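Signal recognition particle 19 kDa protein (Pyrococcus furiosus, PDB 3DLU) helps organise the ribonucleic core of the archaeal signal recognition particle, probably binding 7S RNA directly and mediating attachment of the SRP54 subunit. Local coordinates at residues A[25-30]-A[84-89]; A[34-39]-A[90-95]; A[47-52]-A[74-79]; A[53-58]-A[67-72]. One frame throughout, in Å; residues are numbered along the deposited sequence. Where two conformers were deposited one is given.

Contact 1: residues A[25-30]-A[84-89]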
loop_
_atom_site.group_PDB
_atom_site.type_symbol
_atom_site.label_atom_id
_atom_site.label_comp_id
_atom_site.label_asym_id
_atom_site.label_seq_id
_atom_site.Cartn_x
_atom_site.Cartn_y
_atom_site.Cartn_z
ATOM N N ARG A 25 25.741 2.836 -11.836
ATOM C CA ARG A 25 25.943 2.779 -10.400
ATOM C C ARG A 25 26.425 4.099 -9.799
ATOM O O ARG A 25 26.004 4.456 -8.708
ATOM C CB ARG A 25 26.902 1.642 -10.033
ATOM C CG ARG A 25 26.913 1.322 -8.550
ATOM C CD ARG A 25 27.914 0.218 -8.220
ATOM N NE ARG A 25 29.276 0.688 -8.453
ATOM C CZ ARG A 25 30.362 0.146 -7.917
ATOM N NH1 ARG A 25 30.255 -0.896 -7.104
ATOM N NH2 ARG A 25 31.556 0.663 -8.180
ATOM N N SER A 26 27.318 4.808 -10.497
ATOM C CA SER A 26 27.827 6.087 -9.993
ATOM C C SER A 26 26.763 7.206 -9.962
ATOM O O SER A 26 26.867 8.142 -9.161
ATOM C CB SER A 26 29.055 6.531 -10.793
ATOM O OG SER A 26 28.702 6.709 -12.147
ATOM N N ILE A 27 25.740 7.101 -10.818
ATOM C CA ILE A 27 24.636 8.069 -10.778
ATOM C C ILE A 27 23.632 7.690 -9.679
ATOM O O ILE A 27 23.187 8.549 -8.904
ATOM C CB ILE A 27 23.951 8.210 -12.150
ATOM C CG1 ILE A 27 24.926 8.807 -13.170
ATOM C CG2 ILE A 27 22.694 9.096 -12.055
ATOM C CD1 ILE A 27 24.500 8.584 -14.615
ATOM N N ALA A 28 23.295 6.401 -9.618
ATOM C CA ALA A 28 22.474 5.849 -8.546
ATOM C C ALA A 28 23.031 6.251 -7.182
ATOM O O ALA A 28 24.235 6.517 -7.043
ATOM C CB ALA A 28 22.430 4.323 -8.665
ATOM N N VAL A 29 22.151 6.286 -6.183
ATOM C CA VAL A 29 22.527 6.582 -4.806
ATOM C C VAL A 29 22.165 5.407 -3.911
ATOM O O VAL A 29 21.341 4.563 -4.281
ATOM C CB VAL A 29 21.852 7.852 -4.264
ATOM C CG1 VAL A 29 22.296 9.092 -5.055
ATOM C CG2 VAL A 29 20.305 7.681 -4.248
ATOM N N GLU A 30 22.784 5.335 -2.734
ATOM C CA GLU A 30 22.487 4.230 -1.828
ATOM C C GLU A 30 21.104 4.385 -1.192
ATOM O O GLU A 30 20.783 5.428 -0.638
ATOM C CB GLU A 30 23.561 4.099 -0.734
ATOM N N SER A 84 14.929 11.030 -16.520
ATOM C CA SER A 84 14.323 11.486 -15.271
ATOM C C SER A 84 14.912 10.761 -14.051
ATOM O O SER A 84 15.113 11.370 -13.009
ATOM C CB SER A 84 12.795 11.298 -15.318
ATOM O OG SER A 84 12.213 12.076 -16.357
ATOM N N LEU A 85 15.129 9.453 -14.160
ATOM C CA LEU A 85 15.747 8.689 -13.074
ATOM C C LEU A 85 17.145 9.210 -12.751
ATOM O O LEU A 85 17.514 9.334 -11.585
ATOM C CB LEU A 85 15.825 7.202 -13.407
ATOM C CG LEU A 85 14.511 6.412 -13.470
ATOM C CD1 LEU A 85 14.772 4.977 -13.904
ATOM C CD2 LEU A 85 13.759 6.459 -12.129
ATOM N N LYS A 86 17.923 9.503 -13.786
ATOM C CA LYS A 86 19.266 10.070 -13.569
ATOM C C LYS A 86 19.190 11.446 -12.887
ATOM O O LYS A 86 19.935 11.730 -11.941
ATOM C CB LYS A 86 20.036 10.165 -14.890
ATOM C CG LYS A 86 20.422 8.799 -15.483
ATOM C CD LYS A 86 20.904 8.953 -16.923
ATOM C CE LYS A 86 21.178 7.604 -17.561
ATOM N NZ LYS A 86 21.391 7.737 -19.025
ATOM N N LEU A 87 18.283 12.302 -13.356
ATOM C CA LEU A 87 18.124 13.624 -12.764
ATOM C C LEU A 87 17.733 13.504 -11.299
ATOM O O LEU A 87 18.228 14.243 -10.448
ATOM C CB LEU A 87 17.053 14.423 -13.509
ATOM C CG LEU A 87 17.446 14.910 -14.903
ATOM C CD1 LEU A 87 16.193 15.361 -15.647
ATOM C CD2 LEU A 87 18.447 16.053 -14.762
ATOM N N ILE A 88 16.822 12.575 -11.014
ATOM C CA ILE A 88 16.352 12.363 -9.652
ATOM C C ILE A 88 17.485 11.872 -8.751
ATOM O O ILE A 88 17.678 12.396 -7.648
ATOM C CB ILE A 88 15.180 11.369 -9.625
ATOM C CG1 ILE A 88 13.930 12.051 -10.169
ATOM C CG2 ILE A 88 14.920 10.856 -8.200
ATOM C CD1 ILE A 88 12.761 11.087 -10.392
ATOM N N ALA A 89 18.233 10.879 -9.230
ATOM C CA ALA A 89 19.355 10.335 -8.465
ATOM C C ALA A 89 20.373 11.431 -8.127
ATOM O O ALA A 89 20.803 11.573 -6.965
ATOM C CB ALA A 89 20.027 9.187 -9.235
#
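S84 OG is gripped by two hydrogen bonds, one with S77 OG and one with the carbonyl oxygen of G80, so a small hydroxyl satisfies itself in the buried first turns of helix 81-100. S84 lies at the far end of its segment, clear of loop 25-30; more than a turn further along the helix, that loop comes down on A89. At A89 only a methyl projects toward the loop, which suits alanine: its CB sits 3.2 Å from I27 O, and the CA atoms of A28 and A89 are 5.5 Å apart. I27 supplies most of the loop's covering surface. With chi1 at -65°, its CG2 is anti to the backbone N and reaches over the helix surface, 3.9 Å from A89 CB and 3.8 Å from K86 O. Its CD1 brushes K86 CG, the two side chains crossing obliquely before the extended lysine carries its ammonium away. V29, also branched at CB, brings CG1 to 3.5 Å from A89 O, while A28 turns its methyl the other way, onto S13 and V23. No hydrogen bond joins the two segments. Polar links come from further along the helix, where R93 donates to the carbonyls of I27 and A28 and R96 bonds to E30 O. The chemistry thus implies division of labour: methyl groups make the close apolar contact between loop and helix, and arginines satisfy the loop carbonyls.

Contact 2: residues A[34-39]-A[90-95]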
loop_
_atom_site.group_PDB
_atom_site.type_symbol
_atom_site.label_atom_id
_atom_site.label_comp_id
_atom_site.label_asym_id
_atom_site.label_seq_id
_atom_site.Cartn_x
_atom_site.Cartn_y
_atom_site.Cartn_z
ATOM N N VAL A 34 11.594 6.752 -0.623
ATOM C CA VAL A 34 10.455 7.277 -1.369
ATOM C C VAL A 34 10.333 8.792 -1.193
ATOM O O VAL A 34 10.104 9.518 -2.167
ATOM C CB VAL A 34 9.138 6.587 -0.950
ATOM C CG1 VAL A 34 7.941 7.367 -1.484
ATOM C CG2 VAL A 34 9.113 5.144 -1.450
ATOM N N GLU A 35 10.482 9.268 0.039
ATOM C CA GLU A 35 10.351 10.694 0.338
ATOM C C GLU A 35 11.457 11.510 -0.331
ATOM O O GLU A 35 11.247 12.655 -0.712
ATOM C CB GLU A 35 10.362 10.937 1.849
ATOM N N GLU A 36 12.633 10.915 -0.484
ATOM C CA GLU A 36 13.724 11.609 -1.159
ATOM C C GLU A 36 13.425 11.762 -2.649
ATOM O O GLU A 36 13.726 12.795 -3.252
ATOM C CB GLU A 36 15.049 10.859 -0.965
ATOM C CG GLU A 36 15.640 10.978 0.433
ATOM C CD GLU A 36 16.955 10.228 0.561
ATOM O OE1 GLU A 36 16.962 9.014 0.276
ATOM O OE2 GLU A 36 17.980 10.847 0.929
ATOM N N ILE A 37 12.865 10.715 -3.238
ATOM C CA ILE A 37 12.463 10.740 -4.638
ATOM C C ILE A 37 11.375 11.792 -4.854
ATOM O O ILE A 37 11.404 12.532 -5.834
ATOM C CB ILE A 37 11.992 9.353 -5.069
ATOM C CG1 ILE A 37 13.204 8.406 -5.049
ATOM C CG2 ILE A 37 11.343 9.380 -6.455
ATOM C CD1 ILE A 37 12.845 6.922 -5.112
ATOM N N VAL A 38 10.429 11.870 -3.925
ATOM C CA VAL A 38 9.369 12.862 -4.050
ATOM C C VAL A 38 9.959 14.270 -3.950
ATOM O O VAL A 38 9.640 15.149 -4.754
ATOM C CB VAL A 38 8.268 12.664 -2.999
ATOM C CG1 VAL A 38 7.343 13.888 -2.950
ATOM C CG2 VAL A 38 7.477 11.396 -3.296
ATOM N N ARG A 39 10.831 14.472 -2.971
ATOM C CA ARG A 39 11.484 15.767 -2.810
ATOM C C ARG A 39 12.262 16.162 -4.061
ATOM O O ARG A 39 12.172 17.308 -4.515
ATOM C CB ARG A 39 12.411 15.775 -1.590
ATOM C CG ARG A 39 13.032 17.137 -1.349
ATOM C CD ARG A 39 14.042 17.091 -0.215
ATOM N NE ARG A 39 14.823 18.325 -0.165
ATOM C CZ ARG A 39 15.875 18.519 0.622
ATOM N NH1 ARG A 39 16.286 17.555 1.432
ATOM N NH2 ARG A 39 16.516 19.681 0.596
ATOM N N GLN A 90 20.740 12.224 -9.127
ATOM C CA GLN A 90 21.749 13.257 -8.916
ATOM C C GLN A 90 21.236 14.362 -7.989
ATOM O O GLN A 90 21.998 14.925 -7.204
ATOM C CB GLN A 90 22.273 13.801 -10.248
ATOM C CG GLN A 90 23.445 14.795 -10.117
ATOM C CD GLN A 90 24.669 14.236 -9.380
ATOM O OE1 GLN A 90 24.815 13.030 -9.194
ATOM N NE2 GLN A 90 25.562 15.129 -8.975
ATOM N N LYS A 91 19.936 14.641 -8.047
ATOM C CA LYS A 91 19.338 15.607 -7.139
ATOM C C LYS A 91 19.361 15.092 -5.693
ATOM O O LYS A 91 19.618 15.857 -4.755
ATOM C CB LYS A 91 17.910 15.933 -7.583
ATOM C CG LYS A 91 17.176 16.876 -6.653
ATOM C CD LYS A 91 17.815 18.257 -6.642
ATOM C CE LYS A 91 18.048 18.765 -8.052
ATOM N NZ LYS A 91 18.483 20.195 -8.015
ATOM N N ILE A 92 19.098 13.802 -5.510
ATOM C CA ILE A 92 19.146 13.215 -4.177
ATOM C C ILE A 92 20.578 13.275 -3.619
ATOM O O ILE A 92 20.782 13.577 -2.440
ATOM C CB ILE A 92 18.617 11.770 -4.165
ATOM C CG1 ILE A 92 17.116 11.754 -4.482
ATOM C CG2 ILE A 92 18.878 11.114 -2.801
ATOM C CD1 ILE A 92 16.539 10.326 -4.592
ATOM N N ARG A 93 21.563 13.008 -4.472
ATOM C CA ARG A 93 22.963 13.126 -4.065
ATOM C C ARG A 93 23.249 14.544 -3.566
ATOM O O ARG A 93 23.916 14.740 -2.546
ATOM C CB ARG A 93 23.897 12.776 -5.228
ATOM C CG ARG A 93 25.388 13.074 -4.979
ATOM C CD ARG A 93 26.274 12.402 -6.047
ATOM N NE ARG A 93 26.296 10.955 -5.847
ATOM C CZ ARG A 93 25.628 10.089 -6.603
ATOM N NH1 ARG A 93 24.926 10.521 -7.651
ATOM N NH2 ARG A 93 25.667 8.797 -6.312
ATOM N N GLU A 94 22.747 15.527 -4.295
ATOM C CA GLU A 94 22.933 16.920 -3.918
ATOM C C GLU A 94 22.265 17.251 -2.575
ATOM O O GLU A 94 22.901 17.870 -1.710
ATOM C CB GLU A 94 22.460 17.836 -5.048
ATOM C CG GLU A 94 22.432 19.306 -4.713
ATOM C CD GLU A 94 21.681 20.124 -5.762
ATOM O OE1 GLU A 94 21.361 21.301 -5.490
ATOM O OE2 GLU A 94 21.407 19.587 -6.855
ATOM N N PHE A 95 21.005 16.840 -2.386
ATOM C CA PHE A 95 20.320 17.023 -1.093
ATOM C C PHE A 95 21.147 16.425 0.031
ATOM O O PHE A 95 21.277 17.006 1.101
ATOM C CB PHE A 95 18.975 16.278 -1.029
ATOM C CG PHE A 95 17.917 16.808 -1.939
ATOM C CD1 PHE A 95 17.885 18.141 -2.298
ATOM C CD2 PHE A 95 16.919 15.958 -2.410
ATOM C CE1 PHE A 95 16.885 18.623 -3.128
ATOM C CE2 PHE A 95 15.919 16.429 -3.241
ATOM C CZ PHE A 95 15.899 17.766 -3.601
HETATM O O HOH W 1 19.231 18.643 2.178
#
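Stacking and cation-pi contact dominate: the guanidinium of R39 lies flat on the ring of F95, the two planes 10° apart and R39 CZ 3.8 Å from the ring centroid. R39 gets there by a stretched chain, CG anti to the backbone N (chi1 -176°) and extended on to NE, so that its methylenes also cross the ring; CD makes a CH-pi contact and R39 CG comes to 3.5 Å from F95 CE2. The opposite ring face is covered near its rim by K91 O, one helical turn back. Arginine suits this exposed position because its aliphatic stem helps cover the phenylalanine while its charged end meets water: one water accepts from R39 NH1 and donates to F95 O. Helices 34-43 and 81-100, here crossing at 104° with axes 9.4 Å apart, are the two helices of a beta-alpha-beta-beta-alpha fold, and V34 and I37 of the first rest on I73 of its antiparallel sheet. Apolar packing centres on I92, whose CD1 is 3.9 Å from I37 CG1 and whose CG1 lies against E36 O. The stem of E36 crosses I92 at roughly a right angle. Ionically, buried E36 OE1 forms a salt bridge with R96 and accepts from R33 N. Along the second helix, K91 NZ bridges to E94 OE2 at 3.2 Å, meeting it from above the carboxylate plane, and R93 NH1 donates to Q90 OE1 in the carbonyl plane.

Contact 3: residues A[47-52]-A[74-79]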
loop_
_atom_site.group_PDB
_atom_site.type_symbol
_atom_site.label_atom_id
_atom_site.label_comp_id
_atom_site.label_asym_id
_atom_site.label_seq_id
_atom_site.Cartn_x
_atom_site.Cartn_y
_atom_site.Cartn_z
ATOM N N LYS A 47 5.689 16.537 -11.818
ATOM C CA LYS A 47 4.441 16.526 -11.071
ATOM C C LYS A 47 4.267 15.160 -10.430
ATOM O O LYS A 47 4.414 14.142 -11.100
ATOM C CB LYS A 47 3.262 16.849 -11.988
ATOM C CG LYS A 47 1.932 16.852 -11.259
ATOM C CD LYS A 47 0.801 17.271 -12.180
ATOM C CE LYS A 47 -0.472 17.543 -11.384
ATOM N NZ LYS A 47 -1.641 17.788 -12.272
ATOM N N VAL A 48 3.978 15.145 -9.131
ATOM C CA VAL A 48 3.744 13.900 -8.405
ATOM C C VAL A 48 2.264 13.516 -8.416
ATOM O O VAL A 48 1.406 14.273 -7.951
ATOM C CB VAL A 48 4.265 13.988 -6.963
ATOM C CG1 VAL A 48 4.065 12.678 -6.241
ATOM C CG2 VAL A 48 5.742 14.372 -6.972
ATOM N N ILE A 49 1.994 12.330 -8.951
ATOM C CA ILE A 49 0.642 11.813 -9.167
ATOM C C ILE A 49 0.198 10.842 -8.059
ATOM O O ILE A 49 -0.924 10.941 -7.542
ATOM C CB ILE A 49 0.557 11.113 -10.546
ATOM C CG1 ILE A 49 0.951 12.080 -11.675
ATOM C CG2 ILE A 49 -0.821 10.497 -10.786
ATOM C CD1 ILE A 49 0.156 13.391 -11.676
ATOM N N ARG A 50 1.068 9.898 -7.706
ATOM C CA ARG A 50 0.796 8.948 -6.615
ATOM C C ARG A 50 2.075 8.642 -5.847
ATOM O O ARG A 50 3.130 8.497 -6.445
ATOM C CB ARG A 50 0.241 7.620 -7.149
ATOM C CG ARG A 50 0.144 6.532 -6.046
ATOM C CD ARG A 50 -0.471 5.218 -6.539
ATOM N NE ARG A 50 -0.892 4.345 -5.436
ATOM C CZ ARG A 50 -0.490 3.086 -5.265
ATOM N NH1 ARG A 50 0.362 2.529 -6.116
ATOM N NH2 ARG A 50 -0.950 2.371 -4.240
ATOM N N VAL A 51 1.974 8.526 -4.531
ATOM C CA VAL A 51 3.097 8.060 -3.718
ATOM C C VAL A 51 2.606 6.957 -2.805
ATOM O O VAL A 51 1.684 7.170 -2.037
ATOM C CB VAL A 51 3.655 9.186 -2.828
ATOM C CG1 VAL A 51 4.899 8.708 -2.062
ATOM C CG2 VAL A 51 3.971 10.408 -3.654
ATOM N N GLU A 52 3.203 5.774 -2.876
ATOM C CA GLU A 52 2.821 4.722 -1.942
ATOM C C GLU A 52 4.065 4.247 -1.239
ATOM O O GLU A 52 5.109 4.081 -1.869
ATOM C CB GLU A 52 2.166 3.532 -2.652
ATOM C CG GLU A 52 1.429 2.570 -1.701
ATOM C CD GLU A 52 2.345 1.582 -0.988
ATOM O OE1 GLU A 52 3.405 1.243 -1.544
ATOM O OE2 GLU A 52 1.994 1.133 0.127
ATOM N N VAL A 74 4.307 7.567 -8.823
ATOM C CA VAL A 74 3.900 7.870 -10.179
ATOM C C VAL A 74 4.163 9.353 -10.378
ATOM O O VAL A 74 3.751 10.173 -9.559
ATOM C CB VAL A 74 2.399 7.575 -10.396
ATOM C CG1 VAL A 74 1.995 7.972 -11.799
ATOM C CG2 VAL A 74 2.110 6.083 -10.148
ATOM N N LEU A 75 4.872 9.672 -11.463
ATOM C CA LEU A 75 5.305 11.029 -11.775
ATOM C C LEU A 75 4.966 11.424 -13.217
ATOM O O LEU A 75 4.760 10.566 -14.069
ATOM C CB LEU A 75 6.824 11.140 -11.590
ATOM C CG LEU A 75 7.428 10.961 -10.200
ATOM C CD1 LEU A 75 8.952 10.983 -10.279
ATOM C CD2 LEU A 75 6.914 12.041 -9.251
ATOM N N GLU A 76 4.907 12.731 -13.483
ATOM C CA GLU A 76 4.884 13.226 -14.851
ATOM C C GLU A 76 6.113 14.099 -15.047
ATOM O O GLU A 76 6.424 14.924 -14.195
ATOM C CB GLU A 76 3.615 14.045 -15.110
ATOM C CG GLU A 76 2.410 13.178 -15.342
ATOM C CD GLU A 76 1.126 13.977 -15.508
ATOM O OE1 GLU A 76 1.091 15.156 -15.112
ATOM O OE2 GLU A 76 0.155 13.409 -16.037
ATOM N N SER A 77 6.798 13.927 -16.170
ATOM C CA SER A 77 8.031 14.668 -16.422
ATOM C C SER A 77 8.113 15.003 -17.908
ATOM O O SER A 77 7.635 14.232 -18.731
ATOM C CB SER A 77 9.223 13.792 -16.010
ATOM O OG SER A 77 10.441 14.232 -16.583
ATOM N N PRO A 78 8.732 16.146 -18.251
ATOM C CA PRO A 78 8.976 16.507 -19.654
ATOM C C PRO A 78 9.996 15.574 -20.306
ATOM O O PRO A 78 10.118 15.562 -21.529
ATOM C CB PRO A 78 9.580 17.918 -19.573
ATOM C CG PRO A 78 9.707 18.256 -18.130
ATOM C CD PRO A 78 9.397 17.060 -17.305
ATOM N N TYR A 79 10.735 14.821 -19.497
ATOM C CA TYR A 79 11.782 13.931 -20.008
ATOM C C TYR A 79 11.336 12.482 -19.975
ATOM O O TYR A 79 10.401 12.135 -19.263
ATOM C CB TYR A 79 13.064 14.081 -19.188
ATOM C CG TYR A 79 13.474 15.519 -18.988
ATOM C CD1 TYR A 79 13.985 16.264 -20.038
ATOM C CD2 TYR A 79 13.331 16.139 -17.755
ATOM C CE1 TYR A 79 14.348 17.584 -19.862
ATOM C CE2 TYR A 79 13.689 17.457 -17.570
ATOM C CZ TYR A 79 14.199 18.175 -18.627
ATOM O OH TYR A 79 14.564 19.490 -18.449
#
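V74 O accepts two backbone N-H groups, I49 N at 2.8 Å and R50 N at 3.3 Å, and so marks a classic beta bulge in the antiparallel hairpin of strands 47-56 and 68-76. The first donor stands above the carbonyl plane, whereas the second lies in it, on a lone pair. I49 takes the helix-like psi of -47° that lets two residues share one partner. V74 N completes the bulge by donating to R50 O at 2.8 Å; next to it K47 and E76 form a hydrogen-bonded pair, E76 N to K47 O being 2.8 Å and K47 N to E76 O 3.0 Å. Just past the strand, S77 OG accepts from Y79 N, closing an ST turn before helix 81-100.

The charged ends find partners beyond the two strands: R50 is buried at the subunit interface, where it forms salt bridges with D54 of a second subunit and E52 of a third, while E76 OE2 meets R3 of strand 3-6. K47 runs extended beside E76, though K47 NZ and E76 OE1 remain 4.7 Å apart, a separation at which the opposite charges may still attract weakly; K47 CD lies alongside E76 OE1 instead.

V48, I49 and V74, beta-branched and so suited to extended chain, do much of the packing, with L75. I49 CB lies 3.7 Å from V74 CG1, and its CD1 reaches the E76 carboxylate. On the face turned to the helices, V48 CG2 presses to 3.5 Å from L75 CD2, tighter than usual van der Waals contact.

Contact 4: residues A[53-58]-A[67-72]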
loop_
_atom_site.group_PDB
_atom_site.type_symbol
_atom_site.label_atom_id
_atom_site.label_comp_id
_atom_site.label_asym_id
_atom_site.label_seq_id
_atom_site.Cartn_x
_atom_site.Cartn_y
_atom_site.Cartn_z
ATOM N N GLU A 53 3.950 4.029 0.064
ATOM C CA GLU A 53 5.067 3.490 0.829
ATOM C C GLU A 53 4.573 2.570 1.944
ATOM O O GLU A 53 3.599 2.869 2.631
ATOM C CB GLU A 53 5.909 4.631 1.398
ATOM C CG GLU A 53 7.257 4.178 1.916
ATOM C CD GLU A 53 8.065 5.316 2.506
ATOM O OE1 GLU A 53 7.484 6.399 2.738
ATOM O OE2 GLU A 53 9.277 5.118 2.736
ATOM N N ASP A 54 5.247 1.440 2.115
ATOM C CA ASP A 54 4.886 0.491 3.156
ATOM C C ASP A 54 6.168 0.252 3.936
ATOM O O ASP A 54 7.197 -0.043 3.348
ATOM C CB ASP A 54 4.394 -0.820 2.538
ATOM C CG ASP A 54 3.736 -1.738 3.548
ATOM O OD1 ASP A 54 3.571 -1.328 4.714
ATOM O OD2 ASP A 54 3.362 -2.873 3.179
ATOM N N LYS A 55 6.117 0.418 5.249
ATOM C CA LYS A 55 7.307 0.245 6.086
ATOM C C LYS A 55 7.017 -0.840 7.107
ATOM O O LYS A 55 6.038 -0.752 7.853
ATOM C CB LYS A 55 7.634 1.556 6.806
ATOM C CG LYS A 55 7.668 2.775 5.899
ATOM C CD LYS A 55 8.143 4.013 6.659
ATOM C CE LYS A 55 7.991 5.270 5.806
ATOM N NZ LYS A 55 8.429 6.512 6.517
ATOM N N LEU A 56 7.855 -1.870 7.148
ATOM C CA LEU A 56 7.603 -2.996 8.031
ATOM C C LEU A 56 8.763 -3.202 8.989
ATOM O O LEU A 56 9.920 -3.139 8.591
ATOM C CB LEU A 56 7.377 -4.261 7.210
ATOM C CG LEU A 56 6.144 -4.166 6.317
ATOM C CD1 LEU A 56 6.256 -5.099 5.123
ATOM C CD2 LEU A 56 4.907 -4.471 7.131
ATOM N N ASN A 57 8.449 -3.440 10.257
ATOM C CA ASN A 57 9.485 -3.681 11.255
ATOM C C ASN A 57 10.023 -5.102 11.124
ATOM O O ASN A 57 9.264 -6.063 11.230
ATOM C CB ASN A 57 8.928 -3.452 12.662
ATOM C CG ASN A 57 10.018 -3.336 13.710
ATOM O OD1 ASN A 57 11.029 -4.041 13.651
ATOM N ND2 ASN A 57 9.817 -2.441 14.681
ATOM N N PRO A 58 11.335 -5.236 10.880
ATOM C CA PRO A 58 11.965 -6.550 10.704
ATOM C C PRO A 58 11.914 -7.388 11.981
ATOM O O PRO A 58 12.320 -6.895 13.038
ATOM C CB PRO A 58 13.420 -6.203 10.362
ATOM C CG PRO A 58 13.403 -4.767 9.949
ATOM C CD PRO A 58 12.301 -4.135 10.735
ATOM N N LEU A 67 13.040 0.322 9.879
ATOM C CA LEU A 67 11.990 -0.404 9.175
ATOM C C LEU A 67 12.370 -0.685 7.724
ATOM O O LEU A 67 12.947 0.167 7.054
ATOM C CB LEU A 67 10.688 0.402 9.197
ATOM C CG LEU A 67 10.151 0.843 10.558
ATOM C CD1 LEU A 67 9.021 1.845 10.385
ATOM C CD2 LEU A 67 9.691 -0.364 11.350
ATOM N N ARG A 68 12.032 -1.878 7.241
ATOM C CA ARG A 68 12.192 -2.204 5.829
ATOM C C ARG A 68 11.101 -1.504 5.033
ATOM O O ARG A 68 9.921 -1.646 5.346
ATOM C CB ARG A 68 12.100 -3.712 5.603
ATOM C CG ARG A 68 13.355 -4.473 5.982
ATOM C CD ARG A 68 13.612 -5.611 5.007
ATOM N NE ARG A 68 13.726 -5.129 3.634
ATOM C CZ ARG A 68 13.949 -5.913 2.584
ATOM N NH1 ARG A 68 14.084 -7.221 2.750
ATOM N NH2 ARG A 68 14.038 -5.389 1.367
ATOM N N THR A 69 11.503 -0.771 3.996
ATOM C CA THR A 69 10.581 0.059 3.227
ATOM C C THR A 69 10.356 -0.431 1.799
ATOM O O THR A 69 11.265 -0.945 1.151
ATOM C CB THR A 69 11.083 1.507 3.152
ATOM O OG1 THR A 69 11.165 2.055 4.476
ATOM C CG2 THR A 69 10.128 2.340 2.330
ATOM N N PHE A 70 9.138 -0.244 1.304
ATOM C CA PHE A 70 8.769 -0.692 -0.032
ATOM C C PHE A 70 7.871 0.388 -0.592
ATOM O O PHE A 70 7.075 0.948 0.147
ATOM C CB PHE A 70 7.992 -1.997 0.076
ATOM C CG PHE A 70 8.704 -3.049 0.862
ATOM C CD1 PHE A 70 8.662 -3.046 2.247
ATOM C CD2 PHE A 70 9.441 -4.030 0.217
ATOM C CE1 PHE A 70 9.323 -4.009 2.968
ATOM C CE2 PHE A 70 10.105 -4.999 0.935
ATOM C CZ PHE A 70 10.049 -4.988 2.312
ATOM N N GLY A 71 7.995 0.713 -1.870
ATOM C CA GLY A 71 7.199 1.817 -2.378
ATOM C C GLY A 71 7.280 2.057 -3.865
ATOM O O GLY A 71 7.980 1.342 -4.593
ATOM N N MET A 72 6.544 3.067 -4.315
ATOM C CA MET A 72 6.547 3.471 -5.716
ATOM C C MET A 72 5.978 4.862 -5.838
ATOM O O MET A 72 5.224 5.322 -4.968
ATOM C CB MET A 72 5.739 2.502 -6.595
ATOM C CG MET A 72 4.220 2.531 -6.349
ATOM S SD MET A 72 3.270 3.711 -7.349
ATOM C CE MET A 72 2.682 2.657 -8.714
HETATM O O HOH W 2 12.165 5.352 4.304
#
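The outer half of a beta hairpin, strands 47-56 and 68-76, is held here by two hydrogen-bonded antiparallel pairs. D54 N gives to F70 O at 2.7 Å, nearly along the C=O axis, and F70 N returns a bond to D54 O; L56 and R68 repeat the exchange, L56 N reaching R68 O with an N-H...O angle of 169°. On the face of D54, L56, R68 and F70, the phenylalanine ring points its edge at D54 O, and its CE1 lies 3.9 Å from L56 CD1, the two side chains crossing at about a right angle. F70 CZ in turn sits over one face of the R68 guanidinium. The other face carries E53, K55 and T69: E53, extended with CG anti to the backbone N, slides past the threonine methyl so closely that E53 OE2 is 2.9 Å from T69 CG2. A water donates to the same oxygen and bonds weakly with T69 OG1. Opposite E53, G71 has no side chain, which lets V34 of helix 34-43 pack on the backbone. Where the strands end, L67 folds CD2 over N57, 3.3 Å from its CA, and the P58 ring rests on R68 CG. D54 forms a salt bridge with R50 of a second subunit. The regular register is that of an antiparallel beta hairpin, whose outer strand, 47-56, continues the sheet into that second subunit.

The four contacts divide between two layers of one small alpha-beta domain. Contacts 1 and 2 follow each other on helix 81-100, their centres about 9 Å apart, and their segments alternate along the chain, so loop 25-30 and helix 34-43 meet successive turns of it, the latter crossing it. Contacts 3 and 4, centres about 20 Å apart, are the inner and outer parts of the hairpin of strands 47-56 and 68-76, joined by a backbone hydrogen bond between E52 N and M72 O. Both hairpin contacts fall in sequence between the halves of contacts 1 and 2. V34 and V38 pack on V51, tying helix 34-43 to the sheet, whose hairpin also takes part in the subunit interfaces.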